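BpsB (PgaB), Poly-beta-1,6-N-acetyl-D-glucosamine N-deacetylase (Bordetella bronchiseptica RB50, PDB 5BU6) removes acetyl groups from the amino nitrogens of poly-beta-1,6-N-acetyl-D-glucosamine as a metal-dependent family 4 carbohydrate esterase required for biofilm formation. Local coordinates at residues W137-R141 with L206-G212; Q171-S175 with W220-N226; R197-K201 with V232-V236. The protein carries 5 engineered substitutions. Numbering follows the deposited sequence.

How the contacts relate
From the N terminus the chain passes the first segments of contacts 1, 2 and 3 in turn (137-141, 171-175, 197-201), then their second segments in the same order (206-212, 220-226, 232-236). Every pair of contacts therefore crosses and none nests. Contact 1 closes the longest loop, bringing the C-terminal end of helix 189-211 back to helix 137-145. Contact 2 joins the end of strand 170-172 to the loop after strand 217-219, and contact 3 packs helix 227-235 on helix 189-211, which contact 1 shares. Contacts 2 and 3 touch directly: Trp220 CH2 lies 3.9 Å from Leu200 CD1. Contacts 1 and 2 are separate, their centres about 24 Å apart.

Contact 1 (W137-R141 with L206-G212); sequences WAQLR and LIRHHTG. Engineered in segment 206-212: His209 (natural residue Glu). With NI (nickel (II) ion), chain E.
A histidine that binds nickel lies flat against a tryptophan where two helices of the polysaccharide deacetylase fold cross almost at right angles. The axes of 137-141 and 206-211 approach to 9.6 Å at a crossing angle of -84°, with Trp137 CA 6.2 Å from His210 CA and Arg141 CA 4.6 Å from Thr211 CA. Trp137 (chi1 m, chi2 122°) is a knob among Leu206, Ile207, His210 and Thr211. Its five-membered ring stacks face-to-face on the His210 imidazole (chi1 m), centroids 3.7 Å apart and planes at 6°, while its NE1 is hydrogen-bonded to Asp114. Trp137 CH2 meets Ile207 CG1 at 4.0 Å, and CE3 meets Thr211 CG2 at 3.7 Å. Gly212 ends the helix with phi 90°, and the extended Arg141 donates from NH2 to Thr211 O (2.8 Å). This nickel is distinct from the one held by Asp84, His154 and His159. His210 ND1 donates to Leu206 O at 2.8 Å, and NE2 binds the nickel at 2.2 Å.

Contact 2 (Q171-S175 with W220-N226); sequences QPAAS and WPYGAHN
Small side chains interlock here between two irregular pieces of backbone. In 171-175 the strand ends at Pro172, and a type I turn follows with Ala173 and Ala174 at its corners, closed by a weak bond from Ser175 N to Pro172 O (3.3 Å). Ser175, chi1 p, adds OG to Pro172 O at 3.2 Å. In 220-226 two turns overlap: a type II turn closed by Gly223 N to Trp220 O (3.0 Å), then a type I' turn closed by Ala224 N to Pro221 O (2.9 Å), with Tyr222 and Gly223 both at positive phi. The closest CA atoms are those of Ser175 and His225, 5.4 Å apart. The main bump is the methyl of Ala224, lodged in the crook of the facing turn, its CB 3.5 Å from Pro172 CB and 4.0 Å from Ser175 CB. In return Ala174 CB enters a notch 3.9 Å from Ala224 O and 4.4 Å from Trp220 CE3. Tyr222 CD2 flanks Pro172 CB at 4.2 Å. Asn226 (chi1 p) N-caps helix 227-235, and its ND2 is hydrogen-bonded to Tyr192 OH. Tyr222 also meets the nickel ligand His159 edge-to-face, so this Trp-Pro-Tyr-Gly loop borders the metal site of the polysaccharide deacetylase fold.

Contact 3 (R197-K201 with V232-V236); sequences RQDLK and VAAEV
Two helices of the deacetylase domain meet through an apolar patch with one ion pair along its side. Segment 197-201 lies within helix 189-211; 232-235 is the last turn of helix 227-235, which Val236 is first to leave. Arg197 CA faces Val232 CA at 5.6 Å, and Lys201 CA faces Val236 CA at 6.1 Å. Leu200 (chi1 m, chi2 t) brings CD1 to 3.8 Å from Ala233 CB and 4.3 Å from Val232 CG1, while its CB lies 3.9 Å from Val236 CG2. The stem of Arg197 packs as well, its CB 3.6 Å from Val232 CG1 and its CG 3.7 Å from Val236 CG1. Arg197 (chi1 t, chi2 t, chi3 m) turns its guanidinium to Glu235 (chi1 m, chi2 t). One carboxylate oxygen takes both bonds of this salt bridge: Arg197 NE donates to Glu235 OE1 at a very short 2.5 Å, and Arg197 NH2 adds a weak bond to Glu235 OE1 at 3.0 Å. Glu235 OE2 has a long, weak ion pair with Arg193. Lys201 N donates to Arg197 O (2.9 Å), and Val236 N to Val232 O (3.2 Å). Asp199 sends its two oxygens elsewhere, to the backbone N atoms of His156 and Asn157, which lie in sequence between the nickel ligands His154 and His159. Arg197 thus serves both parts: its stem extends the aliphatic packing and its guanidinium neutralises Glu235 at the exposed side.

Contact 1 (W137-R141 with L206-G212)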
# COMPACT_ATOMS: atom_id res chain seq x y z
N TRP A 137 0.34 15.25 -7.68
CA TRP A 137 1.46 15.35 -6.77
C TRP A 137 1.23 16.46 -5.76
O TRP A 137 1.60 16.33 -4.59
CB TRP A 137 2.76 15.60 -7.53
CG TRP A 137 3.42 14.38 -8.14
CD1 TRP A 137 3.72 14.19 -9.46
CD2 TRP A 137 3.86 13.20 -7.45
NE1 TRP A 137 4.33 12.96 -9.63
CE2 TRP A 137 4.44 12.35 -8.41
CE3 TRP A 137 3.85 12.80 -6.11
CZ2 TRP A 137 5.00 11.11 -8.08
CZ3 TRP A 137 4.40 11.56 -5.78
CH2 TRP A 137 4.96 10.74 -6.76
N ALA A 138 0.64 17.57 -6.22
CA ALA A 138 0.36 18.71 -5.34
C ALA A 138 -0.59 18.30 -4.23
O ALA A 138 -0.41 18.68 -3.06
CB ALA A 138 -0.22 19.85 -6.13
N GLN A 139 -1.60 17.53 -4.59
CA GLN A 139 -2.54 17.00 -3.60
C GLN A 139 -1.85 16.07 -2.59
O GLN A 139 -2.07 16.17 -1.39
CB GLN A 139 -3.71 16.28 -4.30
CG GLN A 139 -4.70 17.26 -4.93
CD GLN A 139 -5.63 16.60 -5.94
OE1 GLN A 139 -5.47 15.44 -6.30
NE2 GLN A 139 -6.60 17.36 -6.41
N LEU A 140 -0.99 15.17 -3.07
CA LEU A 140 -0.24 14.31 -2.15
C LEU A 140 0.66 15.08 -1.21
O LEU A 140 0.76 14.75 -0.01
CB LEU A 140 0.61 13.30 -2.92
CG LEU A 140 -0.18 12.14 -3.53
CD1 LEU A 140 0.63 11.49 -4.62
CD2 LEU A 140 -0.54 11.11 -2.46
N ARG A 141 1.33 16.11 -1.73
CA ARG A 141 2.21 16.92 -0.92
C ARG A 141 1.40 17.63 0.17
O ARG A 141 1.85 17.75 1.30
CB ARG A 141 2.96 17.93 -1.78
CG ARG A 141 3.85 18.88 -0.99
CD ARG A 141 4.76 19.64 -1.93
NE ARG A 141 5.28 20.89 -1.37
CZ ARG A 141 6.33 20.97 -0.55
NH1 ARG A 141 6.73 22.15 -0.09
NH2 ARG A 141 6.97 19.87 -0.18
N LEU A 206 10.85 9.50 -6.92
CA LEU A 206 9.75 10.31 -7.44
C LEU A 206 8.97 10.97 -6.31
O LEU A 206 8.61 12.15 -6.41
CB LEU A 206 8.81 9.47 -8.32
CG LEU A 206 9.42 9.13 -9.68
CD1 LEU A 206 8.52 8.15 -10.42
CD2 LEU A 206 9.66 10.40 -10.52
N ILE A 207 8.70 10.22 -5.24
CA ILE A 207 7.97 10.77 -4.11
C ILE A 207 8.73 11.89 -3.43
O ILE A 207 8.18 12.97 -3.20
CB ILE A 207 7.59 9.66 -3.09
CG1 ILE A 207 6.55 8.71 -3.71
CG2 ILE A 207 7.06 10.27 -1.81
CD1 ILE A 207 6.33 7.42 -2.91
N ARG A 208 10.01 11.67 -3.15
CA ARG A 208 10.81 12.76 -2.60
C ARG A 208 10.90 13.97 -3.52
O ARG A 208 10.79 15.10 -3.05
CB ARG A 208 12.23 12.29 -2.26
CG ARG A 208 12.97 13.33 -1.45
CD ARG A 208 14.37 12.91 -1.06
NE ARG A 208 14.94 13.89 -0.15
CZ ARG A 208 16.23 13.96 0.17
NH1 ARG A 208 16.65 14.90 1.00
NH2 ARG A 208 17.09 13.10 -0.35
N HIS A 209 11.10 13.75 -4.82
CA HIS A 209 11.25 14.88 -5.74
C HIS A 209 10.02 15.78 -5.75
O HIS A 209 10.13 17.01 -5.72
CB HIS A 209 11.55 14.38 -7.17
CG HIS A 209 11.70 15.48 -8.17
ND1 HIS A 209 10.64 15.96 -8.92
CD2 HIS A 209 12.78 16.20 -8.55
CE1 HIS A 209 11.07 16.93 -9.71
NE2 HIS A 209 12.36 17.10 -9.50
N HIS A 210 8.84 15.15 -5.78
CA HIS A 210 7.57 15.87 -5.92
C HIS A 210 6.87 16.29 -4.64
O HIS A 210 6.04 17.20 -4.67
CB HIS A 210 6.58 15.02 -6.72
CG HIS A 210 7.01 14.80 -8.13
ND1 HIS A 210 7.75 13.71 -8.51
CD2 HIS A 210 6.81 15.54 -9.25
CE1 HIS A 210 7.99 13.78 -9.81
NE2 HIS A 210 7.44 14.89 -10.28
N THR A 211 7.17 15.64 -3.52
CA THR A 211 6.49 15.97 -2.26
C THR A 211 7.44 16.42 -1.16
O THR A 211 7.01 17.04 -0.19
CB THR A 211 5.67 14.79 -1.69
OG1 THR A 211 6.55 13.83 -1.12
CG2 THR A 211 4.81 14.13 -2.76
N GLY A 212 8.73 16.10 -1.28
CA GLY A 212 9.70 16.46 -0.26
C GLY A 212 9.85 15.39 0.80
O GLY A 212 10.70 15.48 1.69
NI NI E . 7.39 15.75 -12.28

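Contact 2 (Q171-S175 with W220-N226)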
# COMPACT_ATOMS: atom_id res chain seq x y z
N GLN A 171 1.17 -13.68 -13.08
CA GLN A 171 1.47 -13.65 -11.66
C GLN A 171 1.81 -12.21 -11.28
O GLN A 171 2.03 -11.39 -12.17
CB GLN A 171 2.62 -14.62 -11.33
CG GLN A 171 2.18 -16.08 -11.29
CD GLN A 171 3.34 -17.06 -11.19
OE1 GLN A 171 4.51 -16.66 -11.15
NE2 GLN A 171 3.02 -18.35 -11.16
N PRO A 172 1.83 -11.88 -9.98
CA PRO A 172 2.22 -10.51 -9.61
C PRO A 172 3.62 -10.14 -10.10
O PRO A 172 4.52 -10.98 -10.06
CB PRO A 172 2.17 -10.53 -8.07
CG PRO A 172 1.18 -11.60 -7.74
CD PRO A 172 1.33 -12.65 -8.83
N ALA A 173 3.81 -8.90 -10.53
CA ALA A 173 5.08 -8.44 -11.10
C ALA A 173 6.26 -8.52 -10.14
O ALA A 173 7.39 -8.70 -10.58
CB ALA A 173 4.94 -7.01 -11.61
N ALA A 174 6.00 -8.38 -8.85
CA ALA A 174 7.10 -8.32 -7.88
C ALA A 174 7.57 -9.70 -7.44
O ALA A 174 8.72 -9.87 -7.03
CB ALA A 174 6.70 -7.51 -6.65
N SER A 175 6.70 -10.69 -7.54
CA SER A 175 6.97 -11.99 -6.95
C SER A 175 7.68 -12.92 -7.93
O SER A 175 8.63 -13.61 -7.57
CB SER A 175 5.67 -12.63 -6.47
OG SER A 175 4.83 -12.97 -7.57
N TRP A 220 3.22 -3.78 -0.48
CA TRP A 220 3.39 -4.66 -1.62
C TRP A 220 2.06 -4.84 -2.36
O TRP A 220 1.10 -5.29 -1.76
CB TRP A 220 3.94 -6.02 -1.15
CG TRP A 220 5.35 -5.93 -0.56
CD1 TRP A 220 5.71 -6.06 0.77
CD2 TRP A 220 6.57 -5.75 -1.29
NE1 TRP A 220 7.08 -5.94 0.90
CE2 TRP A 220 7.63 -5.74 -0.35
CE3 TRP A 220 6.87 -5.57 -2.65
CZ2 TRP A 220 8.96 -5.58 -0.73
CZ3 TRP A 220 8.20 -5.40 -3.03
CH2 TRP A 220 9.23 -5.40 -2.06
N PRO A 221 2.01 -4.52 -3.66
CA PRO A 221 0.80 -4.85 -4.43
C PRO A 221 0.42 -6.31 -4.31
O PRO A 221 1.31 -7.17 -4.37
CB PRO A 221 1.19 -4.50 -5.87
CG PRO A 221 2.18 -3.36 -5.71
CD PRO A 221 2.98 -3.75 -4.46
N TYR A 222 -0.88 -6.57 -4.12
CA TYR A 222 -1.41 -7.91 -4.04
C TYR A 222 -0.78 -8.71 -2.89
O TYR A 222 -0.93 -9.92 -2.85
CB TYR A 222 -1.20 -8.65 -5.37
CG TYR A 222 -1.52 -7.81 -6.58
CD1 TYR A 222 -2.83 -7.43 -6.86
CD2 TYR A 222 -0.51 -7.39 -7.44
CE1 TYR A 222 -3.12 -6.65 -7.97
CE2 TYR A 222 -0.80 -6.62 -8.56
CZ TYR A 222 -2.10 -6.25 -8.81
OH TYR A 222 -2.40 -5.49 -9.91
N GLY A 223 -0.12 -8.03 -1.96
CA GLY A 223 0.60 -8.70 -0.89
C GLY A 223 1.74 -9.58 -1.37
O GLY A 223 2.19 -10.48 -0.65
N ALA A 224 2.21 -9.34 -2.59
CA ALA A 224 3.19 -10.24 -3.20
C ALA A 224 4.62 -9.82 -2.92
O ALA A 224 5.08 -8.75 -3.32
CB ALA A 224 2.97 -10.34 -4.68
N HIS A 225 5.34 -10.68 -2.20
CA HIS A 225 6.71 -10.40 -1.83
C HIS A 225 7.37 -11.71 -1.44
O HIS A 225 6.70 -12.72 -1.22
CB HIS A 225 6.77 -9.38 -0.69
CG HIS A 225 6.41 -9.95 0.65
ND1 HIS A 225 5.17 -10.47 0.93
CD2 HIS A 225 7.15 -10.13 1.76
CE1 HIS A 225 5.15 -10.93 2.17
NE2 HIS A 225 6.35 -10.74 2.69
N ASN A 226 8.70 -11.71 -1.38
CA ASN A 226 9.43 -12.90 -0.98
C ASN A 226 10.76 -12.51 -0.38
O ASN A 226 11.01 -11.33 -0.13
CB ASN A 226 9.61 -13.86 -2.16
CG ASN A 226 10.26 -13.20 -3.37
OD1 ASN A 226 11.24 -12.46 -3.25
ND2 ASN A 226 9.71 -13.46 -4.55

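Contact 3 (R197-K201 with V232-V236)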
# COMPACT_ATOMS: atom_id res chain seq x y z
N ARG A 197 14.63 -3.84 -7.56
CA ARG A 197 15.38 -2.75 -6.91
C ARG A 197 15.18 -1.39 -7.57
O ARG A 197 14.88 -0.41 -6.90
CB ARG A 197 16.87 -3.06 -6.87
CG ARG A 197 17.60 -2.23 -5.83
CD ARG A 197 19.10 -2.49 -5.87
NE ARG A 197 19.45 -3.84 -5.44
CZ ARG A 197 19.79 -4.82 -6.27
NH1 ARG A 197 19.81 -4.61 -7.58
NH2 ARG A 197 20.11 -6.02 -5.79
N GLN A 198 15.37 -1.35 -8.89
CA GLN A 198 15.20 -0.11 -9.64
C GLN A 198 13.78 0.43 -9.49
O GLN A 198 13.59 1.63 -9.35
CB GLN A 198 15.53 -0.33 -11.12
CG GLN A 198 15.44 0.92 -11.98
CD GLN A 198 16.64 1.83 -11.83
OE1 GLN A 198 16.81 2.50 -10.81
NE2 GLN A 198 17.48 1.89 -12.87
N ASP A 199 12.80 -0.47 -9.51
CA ASP A 199 11.41 -0.06 -9.28
C ASP A 199 11.23 0.65 -7.94
O ASP A 199 10.68 1.74 -7.89
CB ASP A 199 10.48 -1.27 -9.34
CG ASP A 199 9.02 -0.88 -9.33
OD1 ASP A 199 8.50 -0.58 -8.23
OD2 ASP A 199 8.40 -0.85 -10.42
N LEU A 200 11.69 0.03 -6.86
CA LEU A 200 11.50 0.64 -5.54
C LEU A 200 12.27 1.95 -5.44
O LEU A 200 11.76 2.93 -4.88
CB LEU A 200 11.94 -0.33 -4.43
CG LEU A 200 11.15 -1.64 -4.39
CD1 LEU A 200 11.58 -2.52 -3.23
CD2 LEU A 200 9.67 -1.35 -4.33
N LYS A 201 13.50 1.97 -5.96
CA LYS A 201 14.34 3.16 -5.92
C LYS A 201 13.66 4.31 -6.67
O LYS A 201 13.61 5.44 -6.19
CB LYS A 201 15.72 2.88 -6.53
CG LYS A 201 16.74 4.00 -6.31
CD LYS A 201 17.89 3.93 -7.31
CE LYS A 201 18.48 2.52 -7.44
NZ LYS A 201 19.33 2.13 -6.28
N VAL A 232 15.96 -6.70 -1.19
CA VAL A 232 16.14 -5.58 -2.09
C VAL A 232 15.49 -4.31 -1.53
O VAL A 232 16.04 -3.22 -1.65
CB VAL A 232 15.54 -5.94 -3.47
CG1 VAL A 232 15.09 -4.72 -4.18
CG2 VAL A 232 16.55 -6.72 -4.29
N ALA A 233 14.32 -4.44 -0.91
CA ALA A 233 13.68 -3.30 -0.26
C ALA A 233 14.60 -2.72 0.82
O ALA A 233 14.73 -1.51 0.96
CB ALA A 233 12.34 -3.71 0.34
N ALA A 234 15.24 -3.60 1.58
CA ALA A 234 16.19 -3.19 2.61
C ALA A 234 17.38 -2.42 2.02
O ALA A 234 17.85 -1.45 2.62
CB ALA A 234 16.69 -4.39 3.36
N GLU A 235 17.84 -2.84 0.85
CA GLU A 235 18.97 -2.18 0.20
C GLU A 235 18.63 -0.75 -0.18
O GLU A 235 19.50 0.12 -0.12
CB GLU A 235 19.42 -2.94 -1.06
CG GLU A 235 20.03 -4.30 -0.78
CD GLU A 235 20.16 -5.14 -2.04
OE1 GLU A 235 20.01 -4.59 -3.15
OE2 GLU A 235 20.40 -6.36 -1.92
N VAL A 236 17.38 -0.49 -0.56
CA VAL A 236 17.02 0.88 -0.93
C VAL A 236 16.46 1.66 0.25
O VAL A 236 15.98 2.77 0.08
CB VAL A 236 16.02 0.91 -2.10
CG1 VAL A 236 16.61 0.23 -3.32
CG2 VAL A 236 14.72 0.27 -1.70